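Local coordinates for NAD_Gly3P_dh, NAD-dependent glycerol-3-phosphate dehydrogenase (Streptosporangium roseum, PDB 5OCM), which reduces imines to amines with NADPH, acting as an imine reductase, at the interface of chains A and B. Sequence-based numbering; all coordinates share one arbitrary frame. Chains: chain A/B, NAD_Gly3P_dh, NAD-dependent glycerol-3-phosphate dehydrogenase.

Contact 1: the interface of chains A and B. Residues chain A 219, 238, 241, 262, 279; chain B 177-178, 181-182.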
loop_
_atom_site.group_PDB
_atom_site.type_symbol
_atom_site.label_atom_id
_atom_site.label_comp_id
_atom_site.label_asym_id
_atom_site.label_seq_id
_atom_site.Cartn_x
_atom_site.Cartn_y
_atom_site.Cartn_z
ATOM N N TYR A 219 4.805 11.719 6.247
ATOM C CA TYR A 219 6.197 11.424 5.946
ATOM C C TYR A 219 6.638 12.216 4.728
ATOM O O TYR A 219 7.805 12.639 4.650
ATOM C CB TYR A 219 6.458 9.934 5.825
ATOM C CG TYR A 219 6.197 9.157 7.107
ATOM C CD1 TYR A 219 5.875 9.793 8.322
ATOM C CD2 TYR A 219 6.301 7.779 7.108
ATOM C CE1 TYR A 219 5.564 9.018 9.473
ATOM C CE2 TYR A 219 5.989 7.028 8.250
ATOM C CZ TYR A 219 5.634 7.637 9.396
ATOM O OH TYR A 219 5.313 6.847 10.491
ATOM N N HIS A 238 10.091 0.338 14.964
ATOM C CA HIS A 238 9.786 -0.384 13.736
ATOM C C HIS A 238 10.556 -1.714 13.602
ATOM O O HIS A 238 9.971 -2.763 13.294
ATOM C CB HIS A 238 10.044 0.481 12.459
ATOM C CG HIS A 238 8.968 1.494 12.157
ATOM N ND1 HIS A 238 7.901 1.207 11.323
ATOM C CD2 HIS A 238 8.835 2.804 12.489
ATOM C CE1 HIS A 238 7.168 2.307 11.177
ATOM N NE2 HIS A 238 7.708 3.288 11.866
ATOM N N THR A 241 9.423 -4.743 15.440
ATOM C CA THR A 241 8.263 -5.423 14.800
ATOM C C THR A 241 8.626 -6.100 13.493
ATOM O O THR A 241 8.008 -7.108 13.165
ATOM C CB THR A 241 7.021 -4.503 14.645
ATOM O OG1 THR A 241 7.414 -3.220 14.110
ATOM C CG2 THR A 241 6.373 -4.284 15.974
ATOM N N VAL A 262 13.217 -5.529 4.061
ATOM C CA VAL A 262 12.785 -4.408 4.932
ATOM C C VAL A 262 13.832 -4.227 6.048
ATOM O O VAL A 262 14.267 -3.087 6.327
ATOM C CB VAL A 262 11.373 -4.646 5.508
ATOM C CG1 VAL A 262 11.013 -3.629 6.590
ATOM C CG2 VAL A 262 10.326 -4.668 4.370
ATOM N N TYR A 279 10.307 6.999 10.586
ATOM C CA TYR A 279 10.490 6.151 9.422
ATOM C C TYR A 279 10.777 6.940 8.154
ATOM O O TYR A 279 11.434 6.429 7.232
ATOM C CB TYR A 279 9.293 5.193 9.198
ATOM C CG TYR A 279 9.632 3.986 8.362
ATOM C CD1 TYR A 279 10.165 2.838 8.939
ATOM C CD2 TYR A 279 9.462 3.990 6.981
ATOM C CE1 TYR A 279 10.491 1.718 8.176
ATOM C CE2 TYR A 279 9.823 2.910 6.185
ATOM C CZ TYR A 279 10.354 1.761 6.794
ATOM O OH TYR A 279 10.749 0.704 5.998
ATOM N N MET B 177 2.348 -2.242 5.736
ATOM C CA MET B 177 2.852 -0.879 5.981
ATOM C C MET B 177 4.245 -0.662 5.421
ATOM O O MET B 177 4.508 0.339 4.728
ATOM C CB MET B 177 2.765 -0.530 7.478
ATOM C CG MET B 177 3.446 0.782 7.825
ATOM S SD MET B 177 3.402 1.179 9.566
ATOM C CE MET B 177 4.547 -0.071 10.190
ATOM N N TRP B 178 5.181 -1.588 5.719
ATOM C CA TRP B 178 6.573 -1.379 5.204
ATOM C C TRP B 178 6.617 -1.479 3.696
ATOM O O TRP B 178 7.347 -0.714 3.051
ATOM C CB TRP B 178 7.608 -2.292 5.884
ATOM C CG TRP B 178 7.652 -2.070 7.379
ATOM C CD1 TRP B 178 7.859 -0.893 8.026
ATOM C CD2 TRP B 178 7.435 -3.047 8.388
ATOM N NE1 TRP B 178 7.778 -1.068 9.354
ATOM C CE2 TRP B 178 7.492 -2.376 9.620
ATOM C CE3 TRP B 178 7.173 -4.417 8.362
ATOM C CZ2 TRP B 178 7.294 -3.036 10.829
ATOM C CZ3 TRP B 178 6.980 -5.058 9.554
ATOM C CH2 TRP B 178 7.032 -4.370 10.763
ATOM N N LEU B 181 5.088 1.846 2.426
ATOM C CA LEU B 181 5.946 3.006 2.735
ATOM C C LEU B 181 7.271 2.979 1.995
ATOM O O LEU B 181 7.719 4.010 1.480
ATOM C CB LEU B 181 6.206 3.130 4.245
ATOM C CG LEU B 181 5.045 3.516 5.110
ATOM C CD1 LEU B 181 5.490 3.507 6.550
ATOM C CD2 LEU B 181 4.479 4.881 4.670
ATOM N N ASN B 182 7.906 1.815 1.944
ATOM C CA ASN B 182 9.194 1.739 1.244
ATOM C C ASN B 182 9.040 2.080 -0.240
ATOM O O ASN B 182 9.847 2.818 -0.801
ATOM C CB ASN B 182 9.832 0.344 1.395
ATOM C CG ASN B 182 10.501 0.142 2.733
ATOM O OD1 ASN B 182 10.684 1.102 3.516
ATOM N ND2 ASN B 182 10.931 -1.121 2.989
HETATM O O HOH W 1 12.870 -0.919 5.331
#
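With CG anti to the carbonyl carbon (chi1 -59°), B:Trp178 swings its indole into chain A, where A:His238, its own CG also anti to the carbonyl carbon (chi1 -78°), turns ND1 to meet it. The indole NE1 of B:Trp178 donates to ND1 of A:His238 at 3.0 Å, nearly straight at 171°. The imidazole nitrogen lies in the indole plane, whereas NE1 is tilted somewhat from the imidazole plane; the two rings meet edge to face. A:Tyr279 packs CD1 over the centre of the A:His238 imidazole, 3.6 Å above its plane, and is likely to limit its rotation. B:Met177 adds its methyl, CE 3.7 Å from CE1 of A:His238. Farther round the indole, CZ2 of B:Trp178 comes 3.3 Å from the hydroxyl OG1 of A:Thr241, whose hydrogen bond goes back to the carbonyl of A:His238. A:Val262 lays CG1 against CB of B:Trp178. A second polar point joins the phenol OH of A:Tyr279 to the amide OD1 of B:Asn182 at 2.5 Å, and a water links that OH, ND2 of B:Asn182 and the carbonyl of A:Val262. B:Leu181 touches CE2 of A:Tyr219 and CD2 of A:Tyr279 with CD1. An alanine in place of B:Trp178 would probably leave ND1 of A:His238 without its donor and open a gap beside A:Val262. This dimer-interface patch, beside the trifluoroacetophenone hydrate pocket, sets B helix 165-192 against A helices 198-225, 235-252 and 257-271 and the short turn 279-282.

Contact 2: the interface of chains A and B. Residues chain A 187, 191, 201, 204-205, 208; chain B 132, 169, 172-173, 176.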
loop_
_atom_site.group_PDB
_atom_site.type_symbol
_atom_site.label_atom_id
_atom_site.label_comp_id
_atom_site.label_asym_id
_atom_site.label_seq_id
_atom_site.Cartn_x
_atom_site.Cartn_y
_atom_site.Cartn_z
ATOM N N GLY A 187 1.283 -11.695 3.612
ATOM C CA GLY A 187 0.386 -11.733 4.767
ATOM C C GLY A 187 -0.684 -12.769 4.649
ATOM O O GLY A 187 -0.990 -13.473 5.631
ATOM N N LEU A 191 -1.234 -15.872 7.154
ATOM C CA LEU A 191 -2.505 -16.128 7.783
ATOM C C LEU A 191 -3.154 -17.441 7.370
ATOM O O LEU A 191 -3.856 -18.067 8.209
ATOM C CB LEU A 191 -3.477 -14.956 7.555
ATOM C CG LEU A 191 -3.122 -13.837 8.575
ATOM C CD1 LEU A 191 -3.625 -12.559 8.075
ATOM C CD2 LEU A 191 -3.723 -14.142 9.966
ATOM N N PHE A 201 -8.959 -11.982 5.527
ATOM C CA PHE A 201 -7.884 -11.019 5.779
ATOM C C PHE A 201 -8.068 -9.710 5.016
ATOM O O PHE A 201 -7.767 -8.640 5.540
ATOM C CB PHE A 201 -6.553 -11.684 5.447
ATOM C CG PHE A 201 -5.338 -10.787 5.625
ATOM C CD1 PHE A 201 -5.156 -10.089 6.802
ATOM C CD2 PHE A 201 -4.366 -10.725 4.643
ATOM C CE1 PHE A 201 -4.004 -9.303 6.996
ATOM C CE2 PHE A 201 -3.226 -9.954 4.808
ATOM C CZ PHE A 201 -3.022 -9.231 5.993
ATOM N N PHE A 204 -9.412 -6.359 6.498
ATOM C CA PHE A 204 -8.443 -5.834 7.497
ATOM C C PHE A 204 -7.271 -5.145 6.770
ATOM O O PHE A 204 -6.887 -4.025 7.117
ATOM C CB PHE A 204 -7.933 -6.953 8.399
ATOM C CG PHE A 204 -8.981 -7.553 9.276
ATOM C CD1 PHE A 204 -9.280 -6.977 10.525
ATOM C CD2 PHE A 204 -9.692 -8.665 8.887
ATOM C CE1 PHE A 204 -10.288 -7.509 11.336
ATOM C CE2 PHE A 204 -10.714 -9.192 9.714
ATOM C CZ PHE A 204 -11.000 -8.619 10.922
ATOM N N ALA A 205 -6.717 -5.838 5.780
ATOM C CA ALA A 205 -5.625 -5.261 4.992
ATOM C C ALA A 205 -6.049 -3.921 4.409
ATOM O O ALA A 205 -5.300 -2.950 4.472
ATOM C CB ALA A 205 -5.152 -6.205 3.926
ATOM N N TRP A 208 -6.383 -1.093 6.950
ATOM C CA TRP A 208 -5.051 -0.704 7.356
ATOM C C TRP A 208 -4.309 0.104 6.275
ATOM O O TRP A 208 -3.677 1.133 6.567
ATOM C CB TRP A 208 -4.253 -1.948 7.762
ATOM C CG TRP A 208 -2.851 -1.692 8.144
ATOM C CD1 TRP A 208 -1.783 -2.284 7.629
ATOM C CD2 TRP A 208 -2.365 -0.802 9.185
ATOM N NE1 TRP A 208 -0.649 -1.830 8.245
ATOM C CE2 TRP A 208 -0.988 -0.942 9.228
ATOM C CE3 TRP A 208 -2.986 0.073 10.088
ATOM C CZ2 TRP A 208 -0.176 -0.208 10.102
ATOM C CZ3 TRP A 208 -2.166 0.805 10.989
ATOM C CH2 TRP A 208 -0.760 0.662 10.958
ATOM N N PHE B 132 -8.021 1.562 14.651
ATOM C CA PHE B 132 -8.389 0.218 14.743
ATOM C C PHE B 132 -7.570 -0.639 15.560
ATOM O O PHE B 132 -6.392 -0.508 15.592
ATOM C CB PHE B 132 -9.241 -0.511 13.663
ATOM C CG PHE B 132 -8.429 -1.101 12.554
ATOM C CD1 PHE B 132 -7.638 -0.273 11.856
ATOM C CD2 PHE B 132 -8.327 -2.451 12.425
ATOM C CE1 PHE B 132 -6.836 -0.826 10.814
ATOM C CE2 PHE B 132 -7.556 -3.004 11.417
ATOM C CZ PHE B 132 -6.818 -2.201 10.616
ATOM N N TYR B 169 -2.296 -11.507 12.903
ATOM C CA TYR B 169 -2.862 -10.420 12.084
ATOM C C TYR B 169 -1.991 -9.156 12.087
ATOM O O TYR B 169 -1.722 -8.563 11.030
ATOM C CB TYR B 169 -4.256 -10.005 12.536
ATOM C CG TYR B 169 -5.414 -10.822 12.020
ATOM C CD1 TYR B 169 -5.681 -12.093 12.478
ATOM C CD2 TYR B 169 -6.268 -10.280 11.039
ATOM C CE1 TYR B 169 -6.751 -12.829 12.013
ATOM C CE2 TYR B 169 -7.372 -10.967 10.575
ATOM C CZ TYR B 169 -7.616 -12.237 11.045
ATOM O OH TYR B 169 -8.722 -12.899 10.537
ATOM N N ALA B 172 1.272 -9.471 9.936
ATOM C CA ALA B 172 0.856 -9.534 8.524
ATOM C C ALA B 172 0.496 -8.128 8.020
ATOM O O ALA B 172 0.948 -7.708 6.943
ATOM C CB ALA B 172 -0.299 -10.492 8.326
ATOM N N LEU B 173 -0.259 -7.399 8.823
ATOM C CA LEU B 173 -0.641 -6.011 8.509
ATOM C C LEU B 173 0.568 -5.057 8.503
ATOM O O LEU B 173 0.718 -4.234 7.560
ATOM C CB LEU B 173 -1.725 -5.527 9.473
ATOM C CG LEU B 173 -3.089 -6.219 9.344
ATOM C CD1 LEU B 173 -3.949 -5.787 10.500
ATOM C CD2 LEU B 173 -3.791 -5.894 7.994
ATOM N N ILE B 176 2.543 -4.995 5.361
ATOM C CA ILE B 176 1.923 -4.159 4.298
ATOM C C ILE B 176 2.339 -2.714 4.481
ATOM O O ILE B 176 2.625 -2.017 3.486
ATOM C CB ILE B 176 0.365 -4.329 4.244
ATOM C CG1 ILE B 176 0.023 -5.793 4.042
ATOM C CG2 ILE B 176 -0.204 -3.493 3.120
ATOM C CD1 ILE B 176 -1.428 -6.091 4.077
#
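B:Leu173 and A:Trp208 illustrate how a helix backbone can serve as an acceptor across a dimer: the indole NE1 of A:Trp208 donates to the carbonyl O of B:Leu173 at 2.8 Å. The bond is bent, 119° at the hydrogen, and the donor stands above the carbonyl plane instead of lying on a lone pair. Beside it, CD1 of the indole rests on CB of the same leucine. The branch CD2 of B:Leu173 touches both A:Phe201 and A:Ala205, 3.6 Å from CE1 of the former and from CA of the latter. A:Phe201 has CG anti to the backbone N (chi1 178°), which brings its CZ to the methyl of B:Ala172; that methyl also touches CA of A:Gly187, whose lack of a side chain probably lets the helices come close. B:Ile176 adds CD1 against CB of A:Ala205. Farther out, A:Phe204 and B:Tyr169 pack edge to face, planes 73° apart, with CE2 of B:Tyr169 over the phenylalanine face, 3.7 Å from CD2 of A:Phe204. One face of the tyrosine ring takes CD2 of A:Leu191, while CD1 of that leucine lies over A:Phe201 and backs it. B:Phe132 sets its ring edge, CZ, 3.8 Å from CB of A:Trp208. The patch packs helix 165-192 of chain B across helices 165-192 and 198-225 of chain A, strand 132-136 of chain B reaching in at one end.

Contact 3: the interface of chains A and B. Residues chain A 208, 241-242, 244-245; chain B 94, 171, 174, 178.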
loop_
_atom_site.group_PDB
_atom_site.type_symbol
_atom_site.label_atom_id
_atom_site.label_comp_id
_atom_site.label_asym_id
_atom_site.label_seq_id
_atom_site.Cartn_x
_atom_site.Cartn_y
_atom_site.Cartn_z
ATOM N N TRP A 208 -6.383 -1.093 6.950
ATOM C CA TRP A 208 -5.051 -0.704 7.356
ATOM C C TRP A 208 -4.309 0.104 6.275
ATOM O O TRP A 208 -3.677 1.133 6.567
ATOM C CB TRP A 208 -4.253 -1.948 7.762
ATOM C CG TRP A 208 -2.851 -1.692 8.144
ATOM C CD1 TRP A 208 -1.783 -2.284 7.629
ATOM C CD2 TRP A 208 -2.365 -0.802 9.185
ATOM N NE1 TRP A 208 -0.649 -1.830 8.245
ATOM C CE2 TRP A 208 -0.988 -0.942 9.228
ATOM C CE3 TRP A 208 -2.986 0.073 10.088
ATOM C CZ2 TRP A 208 -0.176 -0.208 10.102
ATOM C CZ3 TRP A 208 -2.166 0.805 10.989
ATOM C CH2 TRP A 208 -0.760 0.662 10.958
ATOM N N THR A 241 9.423 -4.743 15.440
ATOM C CA THR A 241 8.263 -5.423 14.800
ATOM C C THR A 241 8.626 -6.100 13.493
ATOM O O THR A 241 8.008 -7.108 13.165
ATOM C CB THR A 241 7.021 -4.503 14.645
ATOM O OG1 THR A 241 7.414 -3.220 14.110
ATOM C CG2 THR A 241 6.373 -4.284 15.974
ATOM N N VAL A 242 9.605 -5.585 12.742
ATOM C CA VAL A 242 10.056 -6.289 11.556
ATOM C C VAL A 242 10.563 -7.667 11.975
ATOM O O VAL A 242 10.268 -8.694 11.311
ATOM C CB VAL A 242 11.142 -5.547 10.769
ATOM C CG1 VAL A 242 11.600 -6.379 9.582
ATOM C CG2 VAL A 242 10.613 -4.165 10.301
ATOM N N HIS A 244 9.580 -9.407 14.593
ATOM C CA HIS A 244 8.425 -10.245 14.923
ATOM C C HIS A 244 7.857 -10.871 13.636
ATOM O O HIS A 244 7.494 -12.048 13.624
ATOM C CB HIS A 244 7.326 -9.472 15.659
ATOM C CG HIS A 244 7.773 -8.907 16.957
ATOM N ND1 HIS A 244 7.293 -7.728 17.478
ATOM C CD2 HIS A 244 8.670 -9.376 17.850
ATOM C CE1 HIS A 244 7.888 -7.492 18.643
ATOM N NE2 HIS A 244 8.714 -8.483 18.894
ATOM N N LEU A 245 7.756 -10.060 12.564
ATOM C CA LEU A 245 7.235 -10.597 11.293
ATOM C C LEU A 245 8.142 -11.688 10.729
ATOM O O LEU A 245 7.656 -12.713 10.280
ATOM C CB LEU A 245 7.016 -9.460 10.267
ATOM C CG LEU A 245 6.607 -9.878 8.857
ATOM C CD1 LEU A 245 5.347 -10.737 8.861
ATOM C CD2 LEU A 245 6.433 -8.625 8.015
ATOM N N SER B 94 3.506 -5.061 21.194
ATOM C CA SER B 94 3.756 -5.870 19.994
ATOM C C SER B 94 4.527 -7.160 20.362
ATOM O O SER B 94 5.310 -7.207 21.328
ATOM C CB SER B 94 4.611 -5.106 18.951
ATOM O OG SER B 94 4.088 -3.815 18.762
ATOM N N VAL B 171 1.369 -8.686 12.605
ATOM C CA VAL B 171 2.602 -8.697 11.818
ATOM C C VAL B 171 2.320 -8.762 10.325
ATOM O O VAL B 171 3.041 -8.137 9.520
ATOM C CB VAL B 171 3.603 -9.771 12.258
ATOM C CG1 VAL B 171 3.977 -9.527 13.731
ATOM C CG2 VAL B 171 3.064 -11.170 12.018
ATOM N N LEU B 174 1.471 -5.191 9.485
ATOM C CA LEU B 174 2.636 -4.328 9.512
ATOM C C LEU B 174 3.525 -4.522 8.301
ATOM O O LEU B 174 4.112 -3.546 7.770
ATOM C CB LEU B 174 3.420 -4.513 10.831
ATOM C CG LEU B 174 2.674 -4.134 12.096
ATOM C CD1 LEU B 174 3.588 -4.367 13.295
ATOM C CD2 LEU B 174 2.170 -2.700 12.052
ATOM N N TRP B 178 5.181 -1.588 5.719
ATOM C CA TRP B 178 6.573 -1.379 5.204
ATOM C C TRP B 178 6.617 -1.479 3.696
ATOM O O TRP B 178 7.347 -0.714 3.051
ATOM C CB TRP B 178 7.608 -2.292 5.884
ATOM C CG TRP B 178 7.652 -2.070 7.379
ATOM C CD1 TRP B 178 7.859 -0.893 8.026
ATOM C CD2 TRP B 178 7.435 -3.047 8.388
ATOM N NE1 TRP B 178 7.778 -1.068 9.354
ATOM C CE2 TRP B 178 7.492 -2.376 9.620
ATOM C CE3 TRP B 178 7.173 -4.417 8.362
ATOM C CZ2 TRP B 178 7.294 -3.036 10.829
ATOM C CZ3 TRP B 178 6.980 -5.058 9.554
ATOM C CH2 TRP B 178 7.032 -4.370 10.763
#
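B:Trp178 and A:Val242 make the CH-pi contact of this patch: the methyl CG2 of A:Val242 lies over the six-membered ring of the indole, 3.5 Å from CZ2 of B:Trp178. The carbonyl O of B:Leu174, from the same helix as the indole, lies on the opposite side, toward the rim. A:Leu245 meets the ring edge, its CD2 being 3.9 Å from CZ3 of B:Trp178 and in the ring plane. Aliphatic packing continues around it. B:Leu174 forks, sending CD1 to CB of A:Thr241 at 3.7 Å and CD2 to CZ2 of A:Trp208. B:Val171 sets CB against CA of A:Leu245 and CG1 against CB of A:His244. With CG anti to the backbone N (chi1 174°), A:Leu245 carries CD1 to the carbonyl O of B:Val171, 3.5 Å away. Polar residues also meet, but by van der Waals contact: CG2 of A:Thr241 touches CB of B:Ser94 at 3.6 Å, and the imidazole CE1 of A:His244 approaches the carbonyl of that serine, an NADP(+)-binding residue. A glycine in place of B:Trp178 would probably leave CG2 of A:Val242 without the ring face it packs on and CD2 of A:Leu245 without its edge. Helix 235-252 of chain A thus lies against helix 165-192 of chain B, with the loop bearing B:Ser94 tying the contact to the cofactor site.

Contact 4: the interface of chains A and B. Residues chain A 257-258, 261-262, 265, 286; chain B 182, 257-258, 261.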
loop_
_atom_site.group_PDB
_atom_site.type_symbol
_atom_site.label_atom_id
_atom_site.label_comp_id
_atom_site.label_asym_id
_atom_site.label_seq_id
_atom_site.Cartn_x
_atom_site.Cartn_y
_atom_site.Cartn_z
ATOM N N GLU A 257 11.544 -13.383 2.278
ATOM C CA GLU A 257 12.327 -12.419 1.487
ATOM C C GLU A 257 11.882 -10.969 1.634
ATOM O O GLU A 257 12.747 -10.071 1.672
ATOM C CB GLU A 257 12.330 -12.805 0.028
ATOM C CG GLU A 257 13.193 -14.044 -0.136
ATOM C CD GLU A 257 13.203 -14.642 -1.478
ATOM O OE1 GLU A 257 12.308 -15.472 -1.796
ATOM O OE2 GLU A 257 14.174 -14.300 -2.164
ATOM N N LEU A 258 10.561 -10.739 1.695
ATOM C CA LEU A 258 10.107 -9.342 1.872
ATOM C C LEU A 258 10.550 -8.683 3.172
ATOM O O LEU A 258 11.202 -7.625 3.125
ATOM C CB LEU A 258 8.586 -9.222 1.675
ATOM C CG LEU A 258 8.031 -9.580 0.305
ATOM C CD1 LEU A 258 6.533 -9.395 0.422
ATOM C CD2 LEU A 258 8.610 -8.757 -0.861
ATOM N N LEU A 261 14.327 -8.004 3.340
ATOM C CA LEU A 261 14.780 -6.778 2.647
ATOM C C LEU A 261 14.404 -5.525 3.446
ATOM O O LEU A 261 15.201 -4.578 3.536
ATOM C CB LEU A 261 14.289 -6.688 1.197
ATOM C CG LEU A 261 14.741 -5.446 0.414
ATOM C CD1 LEU A 261 16.281 -5.291 0.387
ATOM C CD2 LEU A 261 14.203 -5.447 -0.991
ATOM N N VAL A 262 13.217 -5.529 4.061
ATOM C CA VAL A 262 12.785 -4.408 4.932
ATOM C C VAL A 262 13.832 -4.227 6.048
ATOM O O VAL A 262 14.267 -3.087 6.327
ATOM C CB VAL A 262 11.373 -4.646 5.508
ATOM C CG1 VAL A 262 11.013 -3.629 6.590
ATOM C CG2 VAL A 262 10.326 -4.668 4.370
ATOM N N LEU A 265 17.277 -2.888 4.727
ATOM C CA LEU A 265 17.263 -1.460 4.415
ATOM C C LEU A 265 17.228 -0.661 5.704
ATOM O O LEU A 265 17.967 0.348 5.817
ATOM C CB LEU A 265 16.058 -1.129 3.529
ATOM C CG LEU A 265 16.118 -1.602 2.087
ATOM C CD1 LEU A 265 14.728 -1.587 1.411
ATOM C CD2 LEU A 265 17.059 -0.793 1.222
ATOM N N PHE A 286 16.902 5.311 -0.256
ATOM C CA PHE A 286 16.402 5.181 -1.628
ATOM C C PHE A 286 17.002 6.136 -2.622
ATOM O O PHE A 286 16.888 5.879 -3.832
ATOM C CB PHE A 286 14.888 5.201 -1.639
ATOM C CG PHE A 286 14.276 4.109 -0.809
ATOM C CD1 PHE A 286 14.332 2.781 -1.217
ATOM C CD2 PHE A 286 13.711 4.381 0.405
ATOM C CE1 PHE A 286 13.791 1.780 -0.430
ATOM C CE2 PHE A 286 13.165 3.388 1.191
ATOM C CZ PHE A 286 13.246 2.063 0.796
ATOM N N ASN B 182 7.906 1.815 1.944
ATOM C CA ASN B 182 9.194 1.739 1.244
ATOM C C ASN B 182 9.040 2.080 -0.240
ATOM O O ASN B 182 9.847 2.818 -0.801
ATOM C CB ASN B 182 9.832 0.344 1.395
ATOM C CG ASN B 182 10.501 0.142 2.733
ATOM O OD1 ASN B 182 10.684 1.102 3.516
ATOM N ND2 ASN B 182 10.931 -1.121 2.989
ATOM N N GLU B 257 16.864 -1.628 -5.234
ATOM C CA GLU B 257 16.636 -2.875 -4.528
ATOM C C GLU B 257 15.210 -3.382 -4.494
ATOM O O GLU B 257 14.975 -4.606 -4.615
ATOM C CB GLU B 257 17.161 -2.788 -3.101
ATOM C CG GLU B 257 18.686 -2.780 -3.103
ATOM C CD GLU B 257 19.420 -3.764 -2.182
ATOM O OE1 GLU B 257 18.957 -4.900 -1.942
ATOM O OE2 GLU B 257 20.509 -3.387 -1.858
ATOM N N LEU B 258 14.255 -2.456 -4.326
ATOM C CA LEU B 258 12.865 -2.866 -4.301
ATOM C C LEU B 258 12.357 -3.505 -5.595
ATOM O O LEU B 258 11.866 -4.653 -5.578
ATOM C CB LEU B 258 11.918 -1.709 -3.856
ATOM C CG LEU B 258 12.161 -1.129 -2.454
ATOM C CD1 LEU B 258 11.138 -0.016 -2.244
ATOM C CD2 LEU B 258 12.063 -2.155 -1.311
ATOM N N LEU B 261 13.923 -6.938 -6.347
ATOM C CA LEU B 261 13.310 -8.086 -5.650
ATOM C C LEU B 261 11.955 -8.449 -6.273
ATOM O O LEU B 261 11.624 -9.629 -6.407
ATOM C CB LEU B 261 13.195 -7.868 -4.138
ATOM C CG LEU B 261 12.565 -9.015 -3.343
ATOM C CD1 LEU B 261 13.318 -10.323 -3.516
ATOM C CD2 LEU B 261 12.464 -8.745 -1.871
HETATM O O HOH W 2 12.870 -0.919 5.331
#
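A:Leu261 and B:Leu261, equivalent residues of the two chains, reach toward each other tip to tip, their CD2 methyls 3.8 Å apart. Both have CG anti to the backbone N (chi1 -179° and 180°), a matched setting that points the two branches into one apolar seam and fits the two-fold symmetry of the dimer. Around this pair the packing is aliphatic. B:Leu258 sends CD2 toward CD2 of A:Leu261 and CD1 of A:Leu265, each at 3.9 Å, while A:Leu258 brings CD2 to CD2 of B:Leu261. Aromatic contacts follow at the flank: A:Phe286 crosses B:Leu258 at about a right angle, its rim atom CE1 3.7 Å from the methyl CD1 of that leucine. The backbone carbonyl O of B:Asn182 stands over one face of A:Phe286, toward the rim and 3.8 Å above the plane, and CB of the asparagine lies near CZ. Polar groups play a lesser part. The carboxylate OE1 of B:Glu257 approaches the methyl CD1 of A:Leu261 at 3.6 Å, a van der Waals contact, and the backbone O of A:Glu257 lies 3.8 Å from CD2 of B:Leu261. The two copies of helix 257-271 meet here, flanked by helix 283-286 of chain A and helix 165-192 of chain B.

Helix 165-192 of chain B runs through all four contacts, binding them into one continuous interface. Contacts 1 and 3, about 9 Å apart between the centres of their C-alpha atoms, share A:Thr241 and B:Trp178; contacts 2 and 3, also about 9 Å apart, share A:Trp208. Contact 4 lies about 10 Å from contact 1, with A:Val262 and B:Asn182 in common, and about 19 Å from contact 2. The symmetry repeats each patch with the chains exchanged. Residue positions 174, 178, 208, 238 and 241 all line the trifluoroacetophenone hydrate pocket, and their meeting across the chains suggests that each pocket is built from both subunits.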